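PDB 3N7L: neurotoxin from Clostridium botulinum, which probably binds gangliosides on nerve-cell membranes through the receptor-binding domain present here, as a first step in the entry of the toxin. Local coordinates for residues L112-K117 and I147-M152; I126-D131 and K162-I167; F143-T148 and I157-K162. One frame throughout, in Å; residues are numbered along the deposited sequence.

Interaction 1: residues L112-K117 and I147-M152; sequences LVFTLK and ITTNMM
Phe114 and Ile147 pack two strands of opposed sheets against each other through their side chains. Phe114 has its CG anti to the backbone N (chi1 171°), which sends the ring off strand 112-117 toward the other sheet, and the CG2 methyl of Ile147 sits over the centre of one ring face. This is a CH-pi contact, 3.8 Å from CG2 to the ring centroid and 7° off the ring normal. The other branch of the isoleucine turns back to the root of the same ring, where Ile147 CD1 lies 3.4 Å from Phe114 CD2, a tight fit. Both branches of one side chain therefore press on one phenyl group.

Further along, the apolar contacts are looser. Leu116 and Thr149 meet tip to tip, CD2 to CG2, at 4.2 Å, while the bent chain of Met151 folds back so that its SD comes to 4.1 Å from Leu116 CD2 as the two side chains pass in opposite directions. Met155, on strand 154-159, packs against Phe114, Leu116 and Thr149.

Polar groups contribute little across the gap. Thr149 OG1 approaches Phe114 CE1 obliquely at 3.9 Å and is buried without a hydrogen-bonding partner in the model. At the end of the second strand Asn150 OD1 accepts from Met152 N at 2.8 Å, an Asx turn where the chain leaves the strand, while Asn150 ND2 is held by Glu214.

The axes of the two short strand segments approach to 9.9 Å and their directions differ by 22°, and each strand draws its backbone bonds from its own sheet. Face-to-face packing of this kind is that of the beta sandwich, here the lectin-like, concanavalin-type N-terminal half of the receptor-binding domain.

Interaction 2: residues I126-D131 and K162-I167; sequences INFSYD and KLIDTI
Ile126 and Asp165 meet at a classic beta bulge of strand 162-167, where the two sheets of the lectin-like sandwich approach each other. In the bulge Ile164 and Asp165 both stand opposite Ile157 of strand 154-159, and both direct their CB atoms toward strand 126-129. The axes of this strand and strand 162-167 approach to 6.5 Å, too far for sheet pairing, and run at 144° to each other.

The apolar contact lies on the Ile164 side. Its CG2 methyl touches the Phe128 ring obliquely, 4.0 Å from CD1, and also rests 3.9 Å from Asn127 O. Ile159 of strand 154-159 packs on both Phe128 and Ile164, extending this patch beyond the two strands.

Around Asp165 the neighbours are of mixed character. Asn127 O faces Asp165 CB at 3.6 Å, a van der Waals contact, and Asn127 N is buried here with no partner in the model. Ile126, with CG1 anti to its backbone N (chi1 -173°), extends across to the second strand and runs past the aspartate in the opposite sense. The 3.0 Å between Ile126 CG1 and Asp165 OD2 is implausibly short, so the exact placing of the carboxylate is doubtful. The CD1 tip of Ile126 lies against the backbone of the second strand, 3.2 Å from Asp165 O and 3.7 Å from Thr166 N.

Interaction 3: residues F143-T148 and I157-K162; sequences FFVTIT and IYINGK
Asn160 reaches Phe144 because its CG stands anti to its own carbonyl carbon (chi1 -63°), carrying the amide oxygen back to the neighbouring strand. There OD1 accepts from Phe144 N at 2.9 Å in an almost straight bond (176° at the hydrogen), so a side chain supplies the acceptor just past the end of strand 157-159. Ile159 CG1 likewise stands anti to its carbonyl carbon, and a further bend at chi2 (-60°) brings CD1 to 3.9 Å from Val145 CG2 and also against the Phe143 ring.

The backbone ladder is antiparallel. Thr146 and Tyr158 form a hydrogen-bonded pair: Tyr158 N donates to Thr146 O at 2.8 Å and Thr146 N to Tyr158 O at 3.1 Å. Asn160 N continues the series by donating to Phe144 O at 2.7 Å. That carbonyl also accepts a hydrogen bond from a water, which in turn accepts from Gly161 N and lies 3.0 Å from Thr146 OG1, tying turn and strand together.

Val145, Ile147, Ile157 and Ile159 share one face, where Ile147 CG1 and Ile157 CG1 lie side by side. On the other, the edge of the Tyr158 ring meets Thr146 O and, at 3.9 Å from CE2, Thr148 OG1. Helix 217-226 covers this face, and its Asp217 bonds to Tyr158 OH.

The two segments belong to the hairpin 143-150/154-159; Asn160 and Gly161, both at positive phi, are the central residues of a type I' turn that links its second strand to 162-168 in a second, tight hairpin, so the three strands make an antiparallel meander.

From the N terminus, strand 111-117 comes first and pairs in its own sheet with strand 122-129, so interactions 1 and 2 start on adjacent strands. The chain then crosses to the opposing sheet and lays down 143-150, 154-159 and 162-168 in succession. Interaction 1 closes a loop of 29 residues between its segments, and interaction 2 one of 30; their segments alternate, so the two loops cross. Interaction 3 closes a short hairpin loop that lies wholly within the span of interaction 2 and begins on the strand where interaction 1 ends. Interactions 1 and 2 thus join the two sheets face to face, whereas interaction 3 builds one of them from within.

Interaction 1: residues L112-K117 and I147-M152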
loop_
_atom_site.group_PDB
_atom_site.type_symbol
_atom_site.label_atom_id
_atom_site.label_comp_id
_atom_site.label_asym_id
_atom_site.label_seq_id
_atom_site.Cartn_x
_atom_site.Cartn_y
_atom_site.Cartn_z
ATOM N N LEU A 112 -6.036 14.624 0.617
ATOM C CA LEU A 112 -4.622 14.973 0.561
ATOM C C LEU A 112 -4.696 16.172 -0.382
ATOM O O LEU A 112 -5.147 16.035 -1.520
ATOM C CB LEU A 112 -3.781 13.878 -0.092
ATOM C CG LEU A 112 -2.317 14.275 -0.328
ATOM C CD1 LEU A 112 -1.563 14.223 0.984
ATOM C CD2 LEU A 112 -1.669 13.339 -1.335
ATOM N N VAL A 113 -4.283 17.347 0.075
ATOM C CA VAL A 113 -4.382 18.514 -0.790
ATOM C C VAL A 113 -3.106 19.320 -0.991
ATOM O O VAL A 113 -2.321 19.543 -0.062
ATOM C CB VAL A 113 -5.565 19.447 -0.332
ATOM C CG1 VAL A 113 -6.072 19.020 1.031
ATOM C CG2 VAL A 113 -5.146 20.901 -0.324
ATOM N N PHE A 114 -2.898 19.710 -2.243
ATOM C CA PHE A 114 -1.746 20.504 -2.634
ATOM C C PHE A 114 -2.271 21.911 -2.865
ATOM O O PHE A 114 -3.218 22.116 -3.630
ATOM C CB PHE A 114 -1.112 19.950 -3.917
ATOM C CG PHE A 114 -0.042 20.837 -4.494
ATOM C CD1 PHE A 114 -0.341 21.745 -5.502
ATOM C CD2 PHE A 114 1.258 20.790 -3.999
ATOM C CE1 PHE A 114 0.638 22.600 -6.014
ATOM C CE2 PHE A 114 2.247 21.639 -4.504
ATOM C CZ PHE A 114 1.933 22.544 -5.513
ATOM N N THR A 115 -1.644 22.872 -2.199
ATOM C CA THR A 115 -2.061 24.263 -2.288
ATOM C C THR A 115 -0.992 25.192 -2.838
ATOM O O THR A 115 0.166 25.134 -2.437
ATOM C CB THR A 115 -2.470 24.796 -0.894
ATOM O OG1 THR A 115 -3.514 23.977 -0.362
ATOM C CG2 THR A 115 -2.957 26.241 -0.988
ATOM N N LEU A 116 -1.405 26.048 -3.764
ATOM C CA LEU A 116 -0.536 27.052 -4.364
ATOM C C LEU A 116 -1.003 28.315 -3.633
ATOM O O LEU A 116 -2.132 28.759 -3.825
ATOM C CB LEU A 116 -0.828 27.143 -5.867
ATOM C CG LEU A 116 0.306 26.994 -6.890
ATOM C CD1 LEU A 116 1.350 25.999 -6.402
ATOM C CD2 LEU A 116 -0.290 26.555 -8.232
ATOM N N LYS A 117 -0.156 28.876 -2.780
ATOM C CA LYS A 117 -0.548 30.054 -2.012
ATOM C C LYS A 117 0.110 31.347 -2.492
ATOM O O LYS A 117 1.297 31.575 -2.254
ATOM C CB LYS A 117 -0.215 29.829 -0.535
ATOM C CG LYS A 117 -0.757 30.893 0.410
ATOM C CD LYS A 117 -0.210 30.679 1.808
ATOM C CE LYS A 117 -0.889 31.590 2.814
ATOM N NZ LYS A 117 -2.329 31.248 2.945
ATOM N N ILE A 147 2.671 15.420 -8.261
ATOM C CA ILE A 147 1.970 16.674 -8.490
ATOM C C ILE A 147 2.694 17.406 -9.610
ATOM O O ILE A 147 3.896 17.627 -9.516
ATOM C CB ILE A 147 1.974 17.546 -7.213
ATOM C CG1 ILE A 147 1.164 16.850 -6.115
ATOM C CG2 ILE A 147 1.393 18.932 -7.510
ATOM C CD1 ILE A 147 1.342 17.462 -4.734
ATOM N N THR A 148 1.981 17.748 -10.678
ATOM C CA THR A 148 2.609 18.476 -11.781
ATOM C C THR A 148 1.979 19.863 -11.872
ATOM O O THR A 148 0.767 20.015 -11.730
ATOM C CB THR A 148 2.464 17.740 -13.148
ATOM O OG1 THR A 148 1.092 17.713 -13.550
ATOM C CG2 THR A 148 2.994 16.311 -13.047
ATOM N N THR A 149 2.804 20.877 -12.091
ATOM C CA THR A 149 2.300 22.238 -12.166
ATOM C C THR A 149 2.931 23.073 -13.267
ATOM O O THR A 149 4.153 23.179 -13.362
ATOM C CB THR A 149 2.521 22.996 -10.829
ATOM O OG1 THR A 149 1.761 22.376 -9.784
ATOM C CG2 THR A 149 2.094 24.456 -10.963
ATOM N N ASN A 150 2.079 23.656 -14.100
ATOM C CA ASN A 150 2.518 24.546 -15.165
ATOM C C ASN A 150 1.832 25.857 -14.796
ATOM O O ASN A 150 0.613 25.971 -14.910
ATOM C CB ASN A 150 2.013 24.075 -16.528
ATOM C CG ASN A 150 2.468 24.985 -17.660
ATOM O OD1 ASN A 150 2.650 26.187 -17.470
ATOM N ND2 ASN A 150 2.641 24.416 -18.846
ATOM N N MET A 151 2.609 26.837 -14.342
ATOM C CA MET A 151 2.049 28.119 -13.931
ATOM C C MET A 151 1.276 28.842 -15.031
ATOM O O MET A 151 0.529 29.779 -14.756
ATOM C CB MET A 151 3.151 29.018 -13.369
ATOM C CG MET A 151 3.765 28.500 -12.063
ATOM S SD MET A 151 2.537 28.216 -10.740
ATOM C CE MET A 151 2.253 29.892 -10.174
ATOM N N MET A 152 1.450 28.413 -16.275
ATOM C CA MET A 152 0.711 29.017 -17.377
ATOM C C MET A 152 -0.214 27.962 -17.988
ATOM O O MET A 152 -0.775 28.152 -19.068
ATOM C CB MET A 152 1.661 29.586 -18.440
ATOM C CG MET A 152 3.105 29.129 -18.341
ATOM S SD MET A 152 4.113 30.090 -17.190
ATOM C CE MET A 152 4.852 31.272 -18.304
#

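Interaction 2: residues I126-D131 and K162-I167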
loop_
_atom_site.group_PDB
_atom_site.type_symbol
_atom_site.label_atom_id
_atom_site.label_comp_id
_atom_site.label_asym_id
_atom_site.label_seq_id
_atom_site.Cartn_x
_atom_site.Cartn_y
_atom_site.Cartn_z
ATOM N N ILE A 126 -5.660 21.662 -5.288
ATOM C CA ILE A 126 -6.150 20.496 -5.988
ATOM C C ILE A 126 -6.060 19.374 -4.950
ATOM O O ILE A 126 -5.273 19.468 -4.001
ATOM C CB ILE A 126 -5.259 20.225 -7.220
ATOM C CG1 ILE A 126 -5.850 19.099 -8.062
ATOM C CG2 ILE A 126 -3.838 19.905 -6.780
ATOM C CD1 ILE A 126 -5.125 18.905 -9.386
ATOM N N ASN A 127 -6.858 18.322 -5.097
ATOM C CA ASN A 127 -6.799 17.262 -4.099
ATOM C C ASN A 127 -7.134 15.862 -4.567
ATOM O O ASN A 127 -7.653 15.645 -5.659
ATOM C CB ASN A 127 -7.724 17.589 -2.919
ATOM C CG ASN A 127 -9.197 17.435 -3.269
ATOM O OD1 ASN A 127 -9.897 18.419 -3.512
ATOM N ND2 ASN A 127 -9.670 16.196 -3.306
ATOM N N PHE A 128 -6.814 14.919 -3.691
ATOM C CA PHE A 128 -7.101 13.508 -3.875
ATOM C C PHE A 128 -7.880 13.115 -2.625
ATOM O O PHE A 128 -7.430 13.376 -1.513
ATOM C CB PHE A 128 -5.808 12.685 -3.935
ATOM C CG PHE A 128 -5.984 11.234 -3.543
ATOM C CD1 PHE A 128 -6.940 10.437 -4.167
ATOM C CD2 PHE A 128 -5.172 10.661 -2.565
ATOM C CE1 PHE A 128 -7.086 9.086 -3.825
ATOM C CE2 PHE A 128 -5.309 9.308 -2.217
ATOM C CZ PHE A 128 -6.270 8.522 -2.852
ATOM N N SER A 129 -9.057 12.530 -2.800
ATOM C CA SER A 129 -9.831 12.072 -1.652
ATOM C C SER A 129 -9.962 10.558 -1.818
ATOM O O SER A 129 -10.474 10.078 -2.830
ATOM C CB SER A 129 -11.212 12.744 -1.597
ATOM O OG SER A 129 -11.994 12.460 -2.740
ATOM N N TYR A 130 -9.478 9.799 -0.843
ATOM C CA TYR A 130 -9.553 8.353 -0.958
ATOM C C TYR A 130 -10.974 7.818 -0.790
ATOM O O TYR A 130 -11.823 8.462 -0.171
ATOM C CB TYR A 130 -8.573 7.680 0.024
ATOM C CG TYR A 130 -8.932 7.711 1.498
ATOM C CD1 TYR A 130 -8.231 8.524 2.395
ATOM C CD2 TYR A 130 -9.908 6.853 2.014
ATOM C CE1 TYR A 130 -8.486 8.472 3.777
ATOM C CE2 TYR A 130 -10.171 6.791 3.387
ATOM C CZ TYR A 130 -9.458 7.594 4.263
ATOM O OH TYR A 130 -9.700 7.493 5.618
ATOM N N ASP A 131 -11.234 6.654 -1.379
ATOM C CA ASP A 131 -12.551 6.025 -1.308
ATOM C C ASP A 131 -12.771 5.450 0.090
ATOM O O ASP A 131 -12.189 4.427 0.447
ATOM C CB ASP A 131 -12.653 4.904 -2.344
ATOM C CG ASP A 131 -14.039 4.302 -2.414
ATOM O OD1 ASP A 131 -14.644 4.060 -1.346
ATOM O OD2 ASP A 131 -14.521 4.058 -3.536
ATOM N N LYS A 162 -2.020 7.257 -11.514
ATOM C CA LYS A 162 -3.326 7.560 -12.103
ATOM C C LYS A 162 -3.745 9.009 -11.889
ATOM O O LYS A 162 -3.691 9.522 -10.773
ATOM C CB LYS A 162 -4.396 6.633 -11.523
ATOM C CG LYS A 162 -4.154 5.155 -11.789
ATOM C CD LYS A 162 -4.263 4.819 -13.274
ATOM C CE LYS A 162 -4.065 3.331 -13.519
ATOM N NZ LYS A 162 -4.205 2.991 -14.965
ATOM N N LEU A 163 -4.163 9.668 -12.965
ATOM C CA LEU A 163 -4.594 11.057 -12.873
ATOM C C LEU A 163 -5.848 11.130 -12.021
ATOM O O LEU A 163 -6.834 10.456 -12.301
ATOM C CB LEU A 163 -4.884 11.629 -14.264
ATOM C CG LEU A 163 -5.439 13.058 -14.270
ATOM C CD1 LEU A 163 -4.440 14.004 -13.605
ATOM C CD2 LEU A 163 -5.724 13.495 -15.695
ATOM N N ILE A 164 -5.811 11.954 -10.982
ATOM C CA ILE A 164 -6.948 12.090 -10.084
ATOM C C ILE A 164 -7.716 13.390 -10.294
ATOM O O ILE A 164 -8.943 13.390 -10.369
ATOM C CB ILE A 164 -6.494 12.025 -8.609
ATOM C CG1 ILE A 164 -5.878 10.651 -8.313
ATOM C CG2 ILE A 164 -7.679 12.300 -7.680
ATOM C CD1 ILE A 164 -6.852 9.502 -8.449
ATOM N N ASP A 165 -6.996 14.499 -10.392
ATOM C CA ASP A 165 -7.647 15.787 -10.570
ATOM C C ASP A 165 -6.764 16.722 -11.391
ATOM O O ASP A 165 -5.549 16.543 -11.466
ATOM C CB ASP A 165 -7.954 16.385 -9.190
ATOM C CG ASP A 165 -8.880 17.593 -9.255
ATOM O OD1 ASP A 165 -9.773 17.630 -10.129
ATOM O OD2 ASP A 165 -8.724 18.499 -8.408
ATOM N N THR A 166 -7.381 17.712 -12.017
ATOM C CA THR A 166 -6.641 18.667 -12.826
ATOM C C THR A 166 -7.422 19.963 -12.923
ATOM O O THR A 166 -8.638 19.941 -13.074
ATOM C CB THR A 166 -6.396 18.118 -14.249
ATOM O OG1 THR A 166 -6.037 19.196 -15.123
ATOM C CG2 THR A 166 -7.641 17.434 -14.781
ATOM N N ILE A 167 -6.725 21.088 -12.810
ATOM C CA ILE A 167 -7.367 22.389 -12.915
ATOM C C ILE A 167 -6.416 23.424 -13.501
ATOM O O ILE A 167 -5.201 23.362 -13.304
ATOM C CB ILE A 167 -7.870 22.921 -11.548
ATOM C CG1 ILE A 167 -6.690 23.353 -10.681
ATOM C CG2 ILE A 167 -8.675 21.843 -10.825
ATOM C CD1 ILE A 167 -7.112 24.010 -9.380
#

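Interaction 3: residues F143-T148 and I157-K162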
loop_
_atom_site.group_PDB
_atom_site.type_symbol
_atom_site.label_atom_id
_atom_site.label_comp_id
_atom_site.label_asym_id
_atom_site.label_seq_id
_atom_site.Cartn_x
_atom_site.Cartn_y
_atom_site.Cartn_z
ATOM N N PHE A 143 1.580 4.933 -0.772
ATOM C CA PHE A 143 1.068 5.354 -2.068
ATOM C C PHE A 143 2.033 6.360 -2.684
ATOM O O PHE A 143 2.775 7.047 -1.975
ATOM C CB PHE A 143 -0.389 5.880 -1.986
ATOM C CG PHE A 143 -0.576 7.123 -1.170
ATOM C CD1 PHE A 143 -0.689 8.365 -1.788
ATOM C CD2 PHE A 143 -0.720 7.052 0.215
ATOM C CE1 PHE A 143 -0.949 9.517 -1.044
ATOM C CE2 PHE A 143 -0.977 8.199 0.971
ATOM C CZ PHE A 143 -1.093 9.432 0.339
ATOM N N PHE A 144 2.047 6.409 -4.013
ATOM C CA PHE A 144 2.949 7.291 -4.751
ATOM C C PHE A 144 2.246 8.541 -5.264
ATOM O O PHE A 144 1.299 8.463 -6.046
ATOM C CB PHE A 144 3.568 6.525 -5.920
ATOM C CG PHE A 144 4.609 7.300 -6.678
ATOM C CD1 PHE A 144 5.813 7.650 -6.076
ATOM C CD2 PHE A 144 4.399 7.646 -8.010
ATOM C CE1 PHE A 144 6.797 8.328 -6.792
ATOM C CE2 PHE A 144 5.380 8.327 -8.736
ATOM C CZ PHE A 144 6.580 8.667 -8.125
ATOM N N VAL A 145 2.730 9.693 -4.814
ATOM C CA VAL A 145 2.159 10.971 -5.199
ATOM C C VAL A 145 2.968 11.656 -6.283
ATOM O O VAL A 145 4.198 11.625 -6.275
ATOM C CB VAL A 145 2.091 11.947 -3.991
ATOM C CG1 VAL A 145 1.601 13.326 -4.451
ATOM C CG2 VAL A 145 1.177 11.391 -2.920
ATOM N N THR A 146 2.270 12.268 -7.228
ATOM C CA THR A 146 2.939 13.024 -8.275
ATOM C C THR A 146 2.101 14.256 -8.546
ATOM O O THR A 146 0.957 14.159 -8.983
ATOM C CB THR A 146 3.094 12.238 -9.586
ATOM O OG1 THR A 146 3.808 11.024 -9.339
ATOM C CG2 THR A 146 3.891 13.063 -10.589
ATOM N N ILE A 147 2.671 15.420 -8.261
ATOM C CA ILE A 147 1.970 16.674 -8.490
ATOM C C ILE A 147 2.694 17.406 -9.610
ATOM O O ILE A 147 3.896 17.627 -9.516
ATOM C CB ILE A 147 1.974 17.546 -7.213
ATOM C CG1 ILE A 147 1.164 16.850 -6.115
ATOM C CG2 ILE A 147 1.393 18.932 -7.510
ATOM C CD1 ILE A 147 1.342 17.462 -4.734
ATOM N N THR A 148 1.981 17.748 -10.678
ATOM C CA THR A 148 2.609 18.476 -11.781
ATOM C C THR A 148 1.979 19.863 -11.872
ATOM O O THR A 148 0.767 20.015 -11.730
ATOM C CB THR A 148 2.464 17.740 -13.148
ATOM O OG1 THR A 148 1.092 17.713 -13.550
ATOM C CG2 THR A 148 2.994 16.311 -13.047
ATOM N N ILE A 157 -2.833 16.301 -10.160
ATOM C CA ILE A 157 -2.348 15.399 -9.127
ATOM C C ILE A 157 -2.627 13.957 -9.515
ATOM O O ILE A 157 -3.729 13.613 -9.943
ATOM C CB ILE A 157 -2.963 15.699 -7.732
ATOM C CG1 ILE A 157 -2.361 14.740 -6.702
ATOM C CG2 ILE A 157 -4.477 15.538 -7.759
ATOM C CD1 ILE A 157 -2.652 15.120 -5.273
ATOM N N TYR A 158 -1.596 13.131 -9.392
ATOM C CA TYR A 158 -1.683 11.715 -9.714
ATOM C C TYR A 158 -1.402 10.902 -8.451
ATOM O O TYR A 158 -0.623 11.318 -7.589
ATOM C CB TYR A 158 -0.637 11.341 -10.767
ATOM C CG TYR A 158 -0.730 12.082 -12.084
ATOM C CD1 TYR A 158 -1.224 11.446 -13.227
ATOM C CD2 TYR A 158 -0.270 13.399 -12.204
ATOM C CE1 TYR A 158 -1.252 12.096 -14.465
ATOM C CE2 TYR A 158 -0.293 14.065 -13.441
ATOM C CZ TYR A 158 -0.782 13.402 -14.565
ATOM O OH TYR A 158 -0.776 14.026 -15.794
ATOM N N ILE A 159 -2.043 9.745 -8.350
ATOM C CA ILE A 159 -1.844 8.847 -7.225
ATOM C C ILE A 159 -1.571 7.490 -7.845
ATOM O O ILE A 159 -2.374 6.992 -8.634
ATOM C CB ILE A 159 -3.097 8.781 -6.323
ATOM C CG1 ILE A 159 -3.335 10.148 -5.673
ATOM C CG2 ILE A 159 -2.931 7.692 -5.262
ATOM C CD1 ILE A 159 -2.174 10.636 -4.806
ATOM N N ASN A 160 -0.429 6.903 -7.500
ATOM C CA ASN A 160 -0.028 5.609 -8.048
ATOM C C ASN A 160 -0.081 5.614 -9.574
ATOM O O ASN A 160 -0.514 4.646 -10.201
ATOM C CB ASN A 160 -0.906 4.486 -7.489
ATOM C CG ASN A 160 -0.767 4.347 -5.987
ATOM O OD1 ASN A 160 0.301 4.604 -5.437
ATOM N ND2 ASN A 160 -1.845 3.937 -5.316
ATOM N N GLY A 161 0.362 6.722 -10.164
ATOM C CA GLY A 161 0.384 6.838 -11.608
ATOM C C GLY A 161 -0.936 7.165 -12.281
ATOM O O GLY A 161 -0.970 7.338 -13.502
ATOM N N LYS A 162 -2.020 7.257 -11.514
ATOM C CA LYS A 162 -3.326 7.560 -12.103
ATOM C C LYS A 162 -3.745 9.009 -11.889
ATOM O O LYS A 162 -3.691 9.522 -10.773
ATOM C CB LYS A 162 -4.396 6.633 -11.523
ATOM C CG LYS A 162 -4.154 5.155 -11.789
ATOM C CD LYS A 162 -4.263 4.819 -13.274
ATOM C CE LYS A 162 -4.065 3.331 -13.519
ATOM N NZ LYS A 162 -4.205 2.991 -14.965
HETATM O O HOH W 1 1.544 9.164 -8.967
#